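Local coordinates for protein binary enterotoxin of Clostridium perfringens component a (Clostridium perfringens, PDB 5WTZ) that probably transfers ADP-ribose from NAD+ to actin, acting as the enzymatic component of a two-part, iota-like clostridial enterotoxin, at residues L4-R8 with L21-R26; W30-S35 with A82-S86; K129-T133 with Y393-N397; D149-P155 with K199-A204; L286-I291 with G367-A371. The contacts are given in a common frame with arbitrary orientation. Residue numbers count along the deposited sequence, not the author numbering.

Contact 1 of 5, residues L4-R8 with L21-R26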
# COMPACT_ATOMS: atom_id res chain seq x y z
N LEU A 4 2.12 35.38 1.31
CA LEU A 4 1.64 34.67 0.14
C LEU A 4 1.19 33.25 0.47
O LEU A 4 0.44 32.67 -0.29
CB LEU A 4 2.67 34.67 -0.98
CG LEU A 4 2.45 36.01 -1.70
CD1 LEU A 4 3.17 37.20 -1.02
CD2 LEU A 4 2.67 35.95 -3.21
N ASP A 5 1.61 32.71 1.61
CA ASP A 5 1.02 31.46 2.09
C ASP A 5 -0.45 31.67 2.46
O ASP A 5 -1.30 30.84 2.17
CB ASP A 5 1.78 30.89 3.29
CG ASP A 5 3.05 30.18 2.90
OD1 ASP A 5 3.20 29.84 1.71
OD2 ASP A 5 3.89 29.93 3.79
N ASP A 6 -0.74 32.80 3.10
CA ASP A 6 -2.10 33.13 3.52
C ASP A 6 -3.00 33.52 2.35
O ASP A 6 -4.19 33.23 2.35
CB ASP A 6 -2.09 34.25 4.56
CG ASP A 6 -1.56 33.80 5.91
OD1 ASP A 6 -1.62 32.58 6.19
OD2 ASP A 6 -1.10 34.65 6.70
N ASN A 7 -2.42 34.18 1.35
CA ASN A 7 -3.21 34.72 0.25
C ASN A 7 -3.27 33.82 -0.99
O ASN A 7 -3.97 34.13 -1.96
CB ASN A 7 -2.68 36.10 -0.14
CG ASN A 7 -2.85 37.14 0.97
OD1 ASN A 7 -3.65 36.95 1.89
ND2 ASN A 7 -2.10 38.23 0.88
N ARG A 8 -2.55 32.71 -0.97
CA ARG A 8 -2.55 31.81 -2.12
C ARG A 8 -3.89 31.09 -2.25
O ARG A 8 -4.57 30.86 -1.24
CB ARG A 8 -1.41 30.79 -2.02
CG ARG A 8 -1.64 29.65 -1.05
CD ARG A 8 -0.93 28.40 -1.53
NE ARG A 8 -0.79 27.40 -0.48
CZ ARG A 8 -1.67 26.42 -0.27
NH1 ARG A 8 -2.76 26.33 -1.02
NH2 ARG A 8 -1.46 25.55 0.71
N LEU A 21 6.25 31.83 -7.33
CA LEU A 21 6.56 32.86 -6.35
C LEU A 21 6.35 32.26 -4.97
O LEU A 21 7.28 32.17 -4.16
CB LEU A 21 5.69 34.09 -6.54
CG LEU A 21 6.26 35.30 -5.80
CD1 LEU A 21 7.73 35.51 -6.17
CD2 LEU A 21 5.44 36.55 -6.07
N TRP A 22 5.11 31.84 -4.72
CA TRP A 22 4.74 31.07 -3.53
C TRP A 22 5.78 29.99 -3.24
O TRP A 22 6.28 29.88 -2.12
CB TRP A 22 3.36 30.45 -3.71
CG TRP A 22 2.96 29.54 -2.59
CD1 TRP A 22 2.55 29.90 -1.34
CD2 TRP A 22 2.92 28.11 -2.63
NE1 TRP A 22 2.26 28.78 -0.59
CE2 TRP A 22 2.48 27.67 -1.36
CE3 TRP A 22 3.21 27.16 -3.61
CZ2 TRP A 22 2.33 26.32 -1.05
CZ3 TRP A 22 3.05 25.82 -3.30
CH2 TRP A 22 2.61 25.41 -2.03
N ALA A 23 6.13 29.22 -4.27
CA ALA A 23 7.11 28.15 -4.14
C ALA A 23 8.47 28.69 -3.77
O ALA A 23 9.25 28.02 -3.09
CB ALA A 23 7.21 27.36 -5.42
N LYS A 24 8.78 29.89 -4.22
CA LYS A 24 10.15 30.34 -4.16
C LYS A 24 10.60 30.70 -2.78
O LYS A 24 11.66 30.27 -2.32
CB LYS A 24 10.38 31.51 -5.10
CG LYS A 24 11.58 31.16 -5.87
CD LYS A 24 11.18 29.90 -6.57
CE LYS A 24 12.34 29.22 -7.15
NZ LYS A 24 13.22 28.62 -6.09
N LYS A 25 9.78 31.50 -2.13
CA LYS A 25 10.04 31.90 -0.77
C LYS A 25 10.08 30.71 0.13
O LYS A 25 11.01 30.55 0.93
CB LYS A 25 8.95 32.83 -0.31
CG LYS A 25 8.59 33.74 -1.39
CD LYS A 25 7.17 34.10 -1.24
CE LYS A 25 6.74 34.76 -2.49
NZ LYS A 25 5.46 35.40 -2.31
N ARG A 26 9.06 29.86 0.02
CA ARG A 26 8.96 28.74 0.92
C ARG A 26 10.12 27.80 0.66
O ARG A 26 10.63 27.17 1.58
CB ARG A 26 7.60 28.03 0.78
CG ARG A 26 7.34 27.33 -0.54
CD ARG A 26 5.85 26.99 -0.68
NE ARG A 26 5.35 26.25 0.48
CZ ARG A 26 5.36 24.92 0.60
NH1 ARG A 26 5.85 24.16 -0.37
NH2 ARG A 26 4.87 24.35 1.70
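Two helical segments lie side by side here: residues 4-7 in the short helix 3-7, and residues 21-26 within helix 16-31. Their backbones come closest where the CA atoms of Leu4 and Trp22 are 6.0 Å apart. At Arg8 the chain turns to extended backbone angles, and its side chain passes back alongside the second helix. Arg8 CD lies over one face of the Trp22 indole, 3.6 Å from the centroid of the five-membered ring, a CH-pi contact made by the aliphatic part of an arginine whose NH1 bonds to Pro91 O. The same tryptophan also meets Phe12 and Leu92, the latter on strand 92-98 at the border of the five-stranded sheet. The packing thus joins the first helices of the chain to the sheet of the N-terminal ADP-ribosyltransferase-like domain. Asp5 OD1 lies 2.7 Å from Trp22 NE1. Asp5 OD1 is also 4.4 Å from Arg26 NE, too far for a salt bridge, and the guanidinium of Arg26 turns to Ala168 O for a hydrogen bond. Toward the solvent, Leu4 CD2 touches Leu21 CD2 at 4.0 Å and comes within 3.0 Å of Lys25 NZ, a tight approach of a methyl to an ammonium group.

Contact 2 of 5, residues W30-S35 with A82-S86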
# COMPACT_ATOMS: atom_id res chain seq x y z
N TRP A 30 12.73 27.12 3.61
CA TRP A 30 12.74 25.71 4.01
C TRP A 30 14.16 25.16 4.11
O TRP A 30 14.51 24.52 5.11
CB TRP A 30 11.93 24.88 3.02
CG TRP A 30 12.09 23.41 3.16
CD1 TRP A 30 11.93 22.67 4.30
CD2 TRP A 30 12.43 22.48 2.13
NE1 TRP A 30 12.16 21.34 4.03
CE2 TRP A 30 12.47 21.20 2.71
CE3 TRP A 30 12.71 22.61 0.77
CZ2 TRP A 30 12.77 20.05 1.97
CZ3 TRP A 30 13.02 21.47 0.04
CH2 TRP A 30 13.04 20.21 0.64
N LEU A 31 14.97 25.40 3.09
CA LEU A 31 16.32 24.85 3.09
C LEU A 31 17.23 25.52 4.11
O LEU A 31 18.25 24.95 4.50
CB LEU A 31 16.93 24.92 1.68
CG LEU A 31 16.73 26.15 0.79
CD1 LEU A 31 17.82 27.19 0.98
CD2 LEU A 31 16.64 25.69 -0.66
N ASN A 32 16.86 26.70 4.58
CA ASN A 32 17.63 27.34 5.64
C ASN A 32 17.29 26.73 7.00
O ASN A 32 17.86 27.11 8.03
CB ASN A 32 17.38 28.85 5.64
CG ASN A 32 18.14 29.56 4.54
OD1 ASN A 32 18.38 28.98 3.47
ND2 ASN A 32 18.52 30.81 4.78
N ASN A 33 16.36 25.79 7.00
CA ASN A 33 16.06 25.01 8.20
C ASN A 33 16.69 23.63 8.09
O ASN A 33 16.53 22.79 8.97
CB ASN A 33 14.55 24.87 8.40
CG ASN A 33 13.97 25.98 9.27
OD1 ASN A 33 14.70 26.65 10.00
ND2 ASN A 33 12.66 26.15 9.21
N LEU A 34 17.39 23.41 6.99
CA LEU A 34 17.91 22.08 6.68
C LEU A 34 19.33 21.89 7.18
O LEU A 34 20.18 22.76 7.02
CB LEU A 34 17.86 21.83 5.17
CG LEU A 34 16.48 21.66 4.54
CD1 LEU A 34 16.58 21.17 3.09
CD2 LEU A 34 15.59 20.74 5.37
N SER A 35 19.57 20.74 7.80
CA SER A 35 20.93 20.34 8.12
C SER A 35 21.68 20.11 6.81
O SER A 35 21.06 20.06 5.74
CB SER A 35 20.94 19.06 8.97
OG SER A 35 20.31 18.00 8.28
N ALA A 82 13.09 16.65 6.30
CA ALA A 82 13.16 17.86 5.51
C ALA A 82 11.76 18.34 5.12
O ALA A 82 11.40 19.49 5.39
CB ALA A 82 14.02 17.65 4.27
N VAL A 83 10.96 17.47 4.51
CA VAL A 83 9.63 17.87 4.05
C VAL A 83 8.70 18.18 5.23
O VAL A 83 7.80 19.00 5.10
CB VAL A 83 8.98 16.81 3.13
CG1 VAL A 83 9.76 16.70 1.82
CG2 VAL A 83 8.85 15.46 3.83
N LYS A 84 8.92 17.53 6.37
CA LYS A 84 8.11 17.81 7.56
C LYS A 84 8.33 19.22 8.09
O LYS A 84 7.56 19.70 8.92
CB LYS A 84 8.40 16.79 8.67
CG LYS A 84 7.70 15.46 8.46
CD LYS A 84 8.14 14.42 9.48
CE LYS A 84 7.36 13.13 9.27
NZ LYS A 84 8.12 11.90 9.61
N LYS A 85 9.36 19.90 7.60
CA LYS A 85 9.61 21.29 7.98
C LYS A 85 8.89 22.23 7.01
O LYS A 85 9.03 23.45 7.10
CB LYS A 85 11.11 21.59 8.00
CG LYS A 85 11.92 20.71 8.95
CD LYS A 85 13.42 21.01 8.86
CE LYS A 85 14.21 20.12 9.82
NZ LYS A 85 15.68 20.40 9.76
N SER A 86 8.13 21.65 6.09
CA SER A 86 7.44 22.42 5.07
C SER A 86 5.99 21.94 4.94
O SER A 86 5.56 21.51 3.87
CB SER A 86 8.17 22.30 3.72
OG SER A 86 7.65 23.22 2.78
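Trp30 shows how much of a contact one side chain can carry. With chi1 at t, its indole reaches across to the end of helix 70-83, and Trp30 NE1 donates to Ala82 O at 2.4 Å, a very short hydrogen bond. Ser86 CB sits over the five-membered ring, 4.1 Å from its centroid, in a CH-pi contact, while Trp30 CZ2 packs 3.6 Å from Ala82 CB. Leu34, in an m, t conformation, brings CD2 to the same methyl, Ala82 CB, at 3.6 Å. Lys85 leaves the backbone with chi1 at m and then runs fully extended, carrying NZ to 2.7 Å from Asn33 O; Lys85 NZ also forms a salt bridge with Glu38. Glu38 also accepts from Ser35 N, and the Ser35 side chain caps a backbone N at the start of helix 36-61, as in a capping box. Here the ends of two helices meet, with type I turns from Leu31 to Leu34 and Val83 to Ser86, in the helical layer of an ADP-ribosyltransferase-like domain.

Contact 3 of 5, residues K129-T133 with Y393-N397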
# COMPACT_ATOMS: atom_id res chain seq x y z
N LYS A 129 -13.23 0.23 -11.29
CA LYS A 129 -11.95 -0.22 -10.76
C LYS A 129 -11.38 0.73 -9.70
O LYS A 129 -10.85 0.27 -8.69
CB LYS A 129 -10.94 -0.41 -11.89
CG LYS A 129 -9.56 -0.88 -11.41
CD LYS A 129 -9.64 -2.19 -10.63
CE LYS A 129 -8.26 -2.61 -10.07
NZ LYS A 129 -7.67 -1.64 -9.10
N ILE A 130 -11.52 2.05 -9.90
CA ILE A 130 -10.97 3.01 -8.93
C ILE A 130 -11.87 3.29 -7.71
O ILE A 130 -11.43 3.91 -6.74
CB ILE A 130 -10.66 4.37 -9.61
CG1 ILE A 130 -11.94 5.06 -10.10
CG2 ILE A 130 -9.62 4.19 -10.75
CD1 ILE A 130 -11.71 6.50 -10.61
N SER A 131 -13.12 2.83 -7.76
CA SER A 131 -14.02 2.92 -6.61
C SER A 131 -13.66 1.94 -5.48
O SER A 131 -13.04 0.90 -5.72
CB SER A 131 -15.47 2.67 -7.04
OG SER A 131 -15.93 3.66 -7.96
N ASP A 132 -14.05 2.31 -4.26
CA ASP A 132 -13.94 1.43 -3.09
C ASP A 132 -12.52 0.96 -2.89
O ASP A 132 -12.30 -0.18 -2.52
CB ASP A 132 -14.86 0.22 -3.23
CG ASP A 132 -16.31 0.61 -3.37
OD1 ASP A 132 -16.76 1.48 -2.60
OD2 ASP A 132 -16.99 0.07 -4.27
N THR A 133 -11.55 1.82 -3.19
CA THR A 133 -10.14 1.45 -3.10
C THR A 133 -9.31 2.62 -2.58
O THR A 133 -9.41 3.75 -3.10
CB THR A 133 -9.56 1.00 -4.47
OG1 THR A 133 -10.41 0.02 -5.07
CG2 THR A 133 -8.14 0.46 -4.33
N TYR A 393 -10.85 -11.54 -1.08
CA TYR A 393 -9.91 -10.50 -1.48
C TYR A 393 -10.41 -9.84 -2.75
O TYR A 393 -10.71 -10.53 -3.72
CB TYR A 393 -8.52 -11.06 -1.77
CG TYR A 393 -7.77 -11.73 -0.66
CD1 TYR A 393 -7.72 -11.19 0.62
CD2 TYR A 393 -7.08 -12.90 -0.92
CE1 TYR A 393 -6.98 -11.83 1.62
CE2 TYR A 393 -6.35 -13.53 0.06
CZ TYR A 393 -6.30 -13.00 1.32
OH TYR A 393 -5.55 -13.64 2.26
N LYS A 394 -10.50 -8.51 -2.76
CA LYS A 394 -10.67 -7.78 -4.00
C LYS A 394 -9.27 -7.29 -4.40
O LYS A 394 -8.65 -6.52 -3.66
CB LYS A 394 -11.67 -6.63 -3.83
CG LYS A 394 -11.78 -5.69 -5.03
CD LYS A 394 -12.85 -4.61 -4.81
CE LYS A 394 -12.45 -3.60 -3.73
NZ LYS A 394 -11.48 -2.56 -4.23
N ILE A 395 -8.77 -7.77 -5.53
CA ILE A 395 -7.39 -7.46 -5.92
C ILE A 395 -7.33 -6.07 -6.57
O ILE A 395 -7.96 -5.83 -7.59
CB ILE A 395 -6.81 -8.54 -6.88
CG1 ILE A 395 -6.98 -9.96 -6.29
CG2 ILE A 395 -5.33 -8.24 -7.21
CD1 ILE A 395 -6.22 -10.25 -5.01
N ASP A 396 -6.58 -5.16 -5.95
CA ASP A 396 -6.60 -3.75 -6.33
C ASP A 396 -5.36 -3.36 -7.13
O ASP A 396 -5.43 -2.56 -8.07
CB ASP A 396 -6.67 -2.87 -5.07
CG ASP A 396 -7.90 -3.12 -4.23
OD1 ASP A 396 -9.00 -3.30 -4.80
OD2 ASP A 396 -7.75 -3.12 -2.99
N ASN A 397 -4.20 -3.90 -6.75
CA ASN A 397 -2.99 -3.66 -7.51
C ASN A 397 -1.96 -4.76 -7.32
O ASN A 397 -2.00 -5.53 -6.34
CB ASN A 397 -2.36 -2.31 -7.14
CG ASN A 397 -1.68 -1.63 -8.33
OD1 ASN A 397 -1.53 -2.21 -9.41
ND2 ASN A 397 -1.28 -0.39 -8.13
O HOH W 1 -9.53 -1.61 -7.02
O HOH W 2 -12.73 -1.76 -7.07
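Hydrogen bonds run both ways, from lysines to main-chain carbonyls: Lys129 NZ to Asp396 O at 2.6 Å, Lys394 NZ to Asp132 O at 3.0 Å. Lys129 NZ also bonds to Phe103 O. Positive backbone angles at Asp132 mark the turn after helix 120-130, where Thr133 OG1 donates to Ser131 O at 2.8 Å. The charge pairing lies within the strand: Lys394 NZ meets Asp396 OD1 at 2.7 Å in a salt bridge, since alternate strand residues share a face; Asp396 OD2 hydrogen-bonds to Thr419 OG1. Ile395, between them, points the other way, onto Ile335. The contact thus joins two domains of the same ADP-ribosyltransferase-like fold, setting a connection of the N-terminal one against strand 391-403 of the NAD-binding one. Two waters link the segments: one accepts from Lys129 NZ (2.8 Å) and donates to Thr133 OG1 (2.7 Å), with Asp396 OD1 2.8 Å away; the other accepts from Lys394 NZ (3.2 Å), 3.0 Å from Ser131 O. Thr133 CG2 lies 3.6 Å from Asp396 CG.

Contact 4 of 5, residues D149-P155 with K199-A204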
# COMPACT_ATOMS: atom_id res chain seq x y z
N ASP A 149 0.70 21.53 -19.23
CA ASP A 149 0.45 22.31 -20.44
C ASP A 149 1.05 21.59 -21.64
O ASP A 149 1.20 22.17 -22.72
CB ASP A 149 1.05 23.71 -20.31
CG ASP A 149 0.53 24.66 -21.37
OD1 ASP A 149 -0.50 24.34 -22.00
OD2 ASP A 149 1.14 25.73 -21.57
N ILE A 150 1.41 20.33 -21.43
CA ILE A 150 2.10 19.54 -22.45
C ILE A 150 1.56 18.11 -22.53
O ILE A 150 0.87 17.63 -21.63
CB ILE A 150 3.66 19.54 -22.21
CG1 ILE A 150 4.02 19.13 -20.78
CG2 ILE A 150 4.27 20.90 -22.51
CD1 ILE A 150 4.05 17.67 -20.54
N ASN A 151 1.90 17.46 -23.64
CA ASN A 151 1.47 16.10 -23.90
C ASN A 151 1.98 15.11 -22.86
O ASN A 151 3.04 15.30 -22.28
CB ASN A 151 1.95 15.66 -25.29
CG ASN A 151 1.63 14.21 -25.58
OD1 ASN A 151 0.49 13.86 -25.85
ND2 ASN A 151 2.64 13.35 -25.49
N SER A 152 1.22 14.05 -22.63
CA SER A 152 1.75 12.90 -21.93
C SER A 152 1.48 11.64 -22.73
O SER A 152 0.45 11.53 -23.41
CB SER A 152 1.15 12.78 -20.53
OG SER A 152 1.71 11.69 -19.82
N LYS A 153 2.40 10.68 -22.66
CA LYS A 153 2.14 9.36 -23.22
C LYS A 153 1.24 8.55 -22.27
O LYS A 153 0.77 7.46 -22.62
CB LYS A 153 3.46 8.62 -23.48
CG LYS A 153 4.29 9.26 -24.59
CD LYS A 153 5.49 8.40 -24.94
CE LYS A 153 6.44 9.14 -25.86
NZ LYS A 153 7.65 8.33 -26.14
N LEU A 154 0.98 9.09 -21.08
CA LEU A 154 0.14 8.44 -20.07
C LEU A 154 -1.34 8.83 -20.27
O LEU A 154 -1.63 9.91 -20.79
CB LEU A 154 0.61 8.82 -18.66
CG LEU A 154 2.07 8.54 -18.31
CD1 LEU A 154 2.36 9.00 -16.89
CD2 LEU A 154 2.39 7.06 -18.46
N PRO A 155 -2.27 7.96 -19.85
CA PRO A 155 -3.72 8.14 -20.07
C PRO A 155 -4.46 8.98 -19.03
O PRO A 155 -5.56 9.45 -19.31
CB PRO A 155 -4.25 6.71 -20.03
CG PRO A 155 -3.34 6.04 -19.04
CD PRO A 155 -1.97 6.60 -19.36
N LYS A 199 -4.54 20.17 -24.76
CA LYS A 199 -3.88 20.24 -26.07
C LYS A 199 -4.54 19.30 -27.08
O LYS A 199 -3.84 18.56 -27.79
CB LYS A 199 -2.39 19.93 -25.94
CG LYS A 199 -1.59 20.92 -25.12
CD LYS A 199 -1.46 22.26 -25.84
CE LYS A 199 -0.49 23.19 -25.13
NZ LYS A 199 -0.45 24.55 -25.72
N GLY A 200 -5.87 19.29 -27.12
CA GLY A 200 -6.60 18.55 -28.14
C GLY A 200 -6.78 17.08 -27.83
O GLY A 200 -7.45 16.36 -28.58
N LYS A 201 -6.20 16.63 -26.73
CA LYS A 201 -6.21 15.22 -26.36
C LYS A 201 -6.97 14.96 -25.07
O LYS A 201 -6.85 15.71 -24.09
CB LYS A 201 -4.77 14.70 -26.23
CG LYS A 201 -4.63 13.27 -25.79
CD LYS A 201 -3.16 12.87 -25.84
CE LYS A 201 -2.92 11.48 -25.29
NZ LYS A 201 -3.75 10.47 -26.00
N GLN A 202 -7.76 13.89 -25.06
CA GLN A 202 -8.52 13.53 -23.87
C GLN A 202 -7.73 12.67 -22.90
O GLN A 202 -7.04 11.73 -23.29
CB GLN A 202 -9.81 12.81 -24.26
CG GLN A 202 -10.82 13.71 -24.94
CD GLN A 202 -12.15 13.02 -25.21
OE1 GLN A 202 -12.31 11.83 -24.92
NE2 GLN A 202 -13.10 13.76 -25.78
N TYR A 203 -7.85 12.99 -21.62
CA TYR A 203 -7.26 12.21 -20.56
C TYR A 203 -8.33 11.89 -19.54
O TYR A 203 -9.28 12.65 -19.37
CB TYR A 203 -6.11 12.97 -19.89
CG TYR A 203 -4.96 13.34 -20.80
CD1 TYR A 203 -5.00 14.49 -21.59
CD2 TYR A 203 -3.82 12.53 -20.87
CE1 TYR A 203 -3.94 14.84 -22.43
CE2 TYR A 203 -2.76 12.87 -21.71
CZ TYR A 203 -2.82 14.02 -22.48
OH TYR A 203 -1.78 14.37 -23.31
N ALA A 204 -8.18 10.76 -18.85
CA ALA A 204 -9.05 10.45 -17.72
C ALA A 204 -8.56 11.23 -16.50
O ALA A 204 -7.46 10.99 -16.00
CB ALA A 204 -9.05 8.95 -17.44
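A tyrosine hydroxyl takes the place of a main-chain acceptor here: Ser152 N donates to Tyr203 OH at 3.1 Å, with a nearly straight angle of 167°. The loop 149-155 thus wraps the ring rather than pairing along the strand. Ser152 CB lies 4.1 Å from Tyr203 CE2, and Leu154 O faces the ring edge 3.3 Å from CE2 of Tyr203, without a polar partner in the model. Ser152 OG accepts from Leu154 N at 3.0 Å, an ST turn that bends the loop. Only at its end does true pairing start: Ala204 N donates to Pro155 O at 3.0 Å, and Ala204 bonds next to Leu157. This is the entry to the parallel pairing of strands 156-162 and 201-211, at the middle of the mixed five-stranded sheet of the N-terminal domain. Lys199 and Gly200, with the positive backbone angles of a type I' turn, join strand 187-198 to 201-211. From that turn Lys199 NZ reaches Asp149 OD1 in a long salt bridge of 3.7 Å, whereas Lys201 is drawn to Glu110.

Contact 5 of 5, residues L286-I291 with G367-A371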
# COMPACT_ATOMS: atom_id res chain seq x y z
N LEU A 286 -13.19 -14.86 16.81
CA LEU A 286 -12.81 -13.78 15.91
C LEU A 286 -13.97 -12.80 15.64
O LEU A 286 -13.77 -11.75 15.03
CB LEU A 286 -12.27 -14.36 14.61
CG LEU A 286 -11.00 -15.19 14.76
CD1 LEU A 286 -10.55 -15.84 13.45
CD2 LEU A 286 -9.87 -14.32 15.32
N LYS A 287 -15.16 -13.13 16.11
CA LYS A 287 -16.32 -12.27 15.96
C LYS A 287 -16.54 -11.40 17.20
O LYS A 287 -17.47 -10.59 17.24
CB LYS A 287 -17.60 -13.09 15.70
CG LYS A 287 -17.60 -13.86 14.38
CD LYS A 287 -18.86 -14.69 14.27
CE LYS A 287 -19.01 -15.27 12.87
NZ LYS A 287 -18.03 -16.35 12.63
N LYS A 288 -15.69 -11.55 18.21
CA LYS A 288 -15.99 -10.97 19.52
C LYS A 288 -15.57 -9.49 19.65
O LYS A 288 -16.12 -8.75 20.47
CB LYS A 288 -15.36 -11.81 20.64
CG LYS A 288 -16.08 -13.15 20.82
CD LYS A 288 -15.51 -13.99 21.94
CE LYS A 288 -15.92 -13.46 23.30
NZ LYS A 288 -15.61 -14.47 24.36
N ARG A 289 -14.61 -9.06 18.84
CA ARG A 289 -14.28 -7.64 18.81
C ARG A 289 -13.81 -7.24 17.42
O ARG A 289 -12.66 -7.46 17.06
CB ARG A 289 -13.23 -7.30 19.86
CG ARG A 289 -12.84 -5.83 19.87
CD ARG A 289 -11.79 -5.55 20.93
NE ARG A 289 -12.37 -5.24 22.23
CZ ARG A 289 -12.38 -4.03 22.79
NH1 ARG A 289 -11.83 -3.01 22.15
NH2 ARG A 289 -12.94 -3.85 23.98
N LYS A 290 -14.73 -6.66 16.64
CA LYS A 290 -14.46 -6.23 15.27
C LYS A 290 -13.32 -5.24 15.21
O LYS A 290 -13.16 -4.41 16.11
CB LYS A 290 -15.70 -5.60 14.64
CG LYS A 290 -16.79 -6.61 14.32
CD LYS A 290 -18.01 -5.88 13.84
CE LYS A 290 -19.10 -6.83 13.33
NZ LYS A 290 -18.71 -7.46 12.04
N ILE A 291 -12.53 -5.33 14.15
CA ILE A 291 -11.47 -4.35 13.89
C ILE A 291 -12.03 -2.93 14.04
O ILE A 291 -12.98 -2.55 13.36
CB ILE A 291 -10.87 -4.56 12.48
CG1 ILE A 291 -10.18 -5.93 12.40
CG2 ILE A 291 -9.88 -3.46 12.12
CD1 ILE A 291 -8.84 -6.00 13.11
N GLY A 367 -14.72 -2.94 11.25
CA GLY A 367 -15.87 -3.84 11.29
C GLY A 367 -15.61 -5.28 10.89
O GLY A 367 -16.48 -6.14 11.06
N SER A 368 -14.41 -5.55 10.37
CA SER A 368 -14.01 -6.91 10.01
C SER A 368 -13.94 -7.86 11.22
O SER A 368 -13.48 -7.48 12.30
CB SER A 368 -12.64 -6.89 9.30
OG SER A 368 -12.72 -6.10 8.13
N ASN A 369 -14.37 -9.10 11.04
CA ASN A 369 -14.23 -10.08 12.11
C ASN A 369 -12.82 -10.64 12.12
O ASN A 369 -12.51 -11.61 11.41
CB ASN A 369 -15.28 -11.20 11.97
CG ASN A 369 -16.70 -10.68 12.14
OD1 ASN A 369 -16.93 -9.75 12.91
ND2 ASN A 369 -17.66 -11.28 11.43
N ALA A 370 -11.96 -10.01 12.92
CA ALA A 370 -10.53 -10.31 13.00
C ALA A 370 -10.03 -9.86 14.35
O ALA A 370 -10.66 -8.98 14.98
CB ALA A 370 -9.74 -9.59 11.86
N ALA A 371 -8.94 -10.45 14.83
CA ALA A 371 -8.38 -10.05 16.12
C ALA A 371 -6.85 -9.98 16.08
O ALA A 371 -6.21 -10.74 15.35
CB ALA A 371 -8.83 -11.01 17.23
O HOH W 3 -12.78 -10.32 16.98
O HOH W 4 -18.74 -9.68 15.14
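Leu286, where helix 272-286 gives way to the loop, sets CD2 against Ala371 CB at 4.0 Å, while its carbonyl O rests 3.3 Å from Asn369 C and receives a weak bond from a water. Lys287 sends its ammonium to Asp388, but its O accepts from a second water, at 2.6 Å, which also donates to Asn369 OD1 at 2.9 Å. Arg289 N donates at 2.9 Å to the first water, in turn 3.2 Å from Ala370 O. Arg289 O and Ala370 O, both acceptors, stand only 3.3 Å apart; Tyr231 OH hydrogen-bonds to Arg289 O. Lys290 then curls its NZ over the other segment, bonding to Gly367 O at 2.8 Å and Asn369 OD1 at 3.0 Å. At Ile291 the main chains finally pair: Ile291 N to Ser368 O at 3.0 Å, Gly367 N to Ile291 O at 2.8 Å. Gly367 adopts a positive phi at which a CB would strike the preceding carbonyl. Ile291 CG1 packs on Ala370 CB at 3.7 Å. Strand 370-372 neighbours strand 384-387, which carries the NAD-binding Glu384. Main-chain pairing, bonds specific to Lys290 and Asn369, and waters thus join the loop after helix 272-286 to the start of strand 370-372, near the NAD pocket.

The five contacts illustrate how chemistry follows position. All are only partly buried. Contacts 1 and 2 share helix 16-31, with Arg26 NH2 of one 3.2 Å from Ser86 OG of the other, and each is built around a tryptophan. Contacts 4 and 5 instead join loops to strand segments and combine main-chain pairing with bonds involving a tyrosine or a lysine, one in each domain with centres about 45 Å apart; contact 5 buries the largest area and lies near the NAD pocket. Contact 3, nearest the chain's centre, is the smallest and the most polar, as its place between domains might suggest; both contact 4 and contact 5 fall within the long loop it closes.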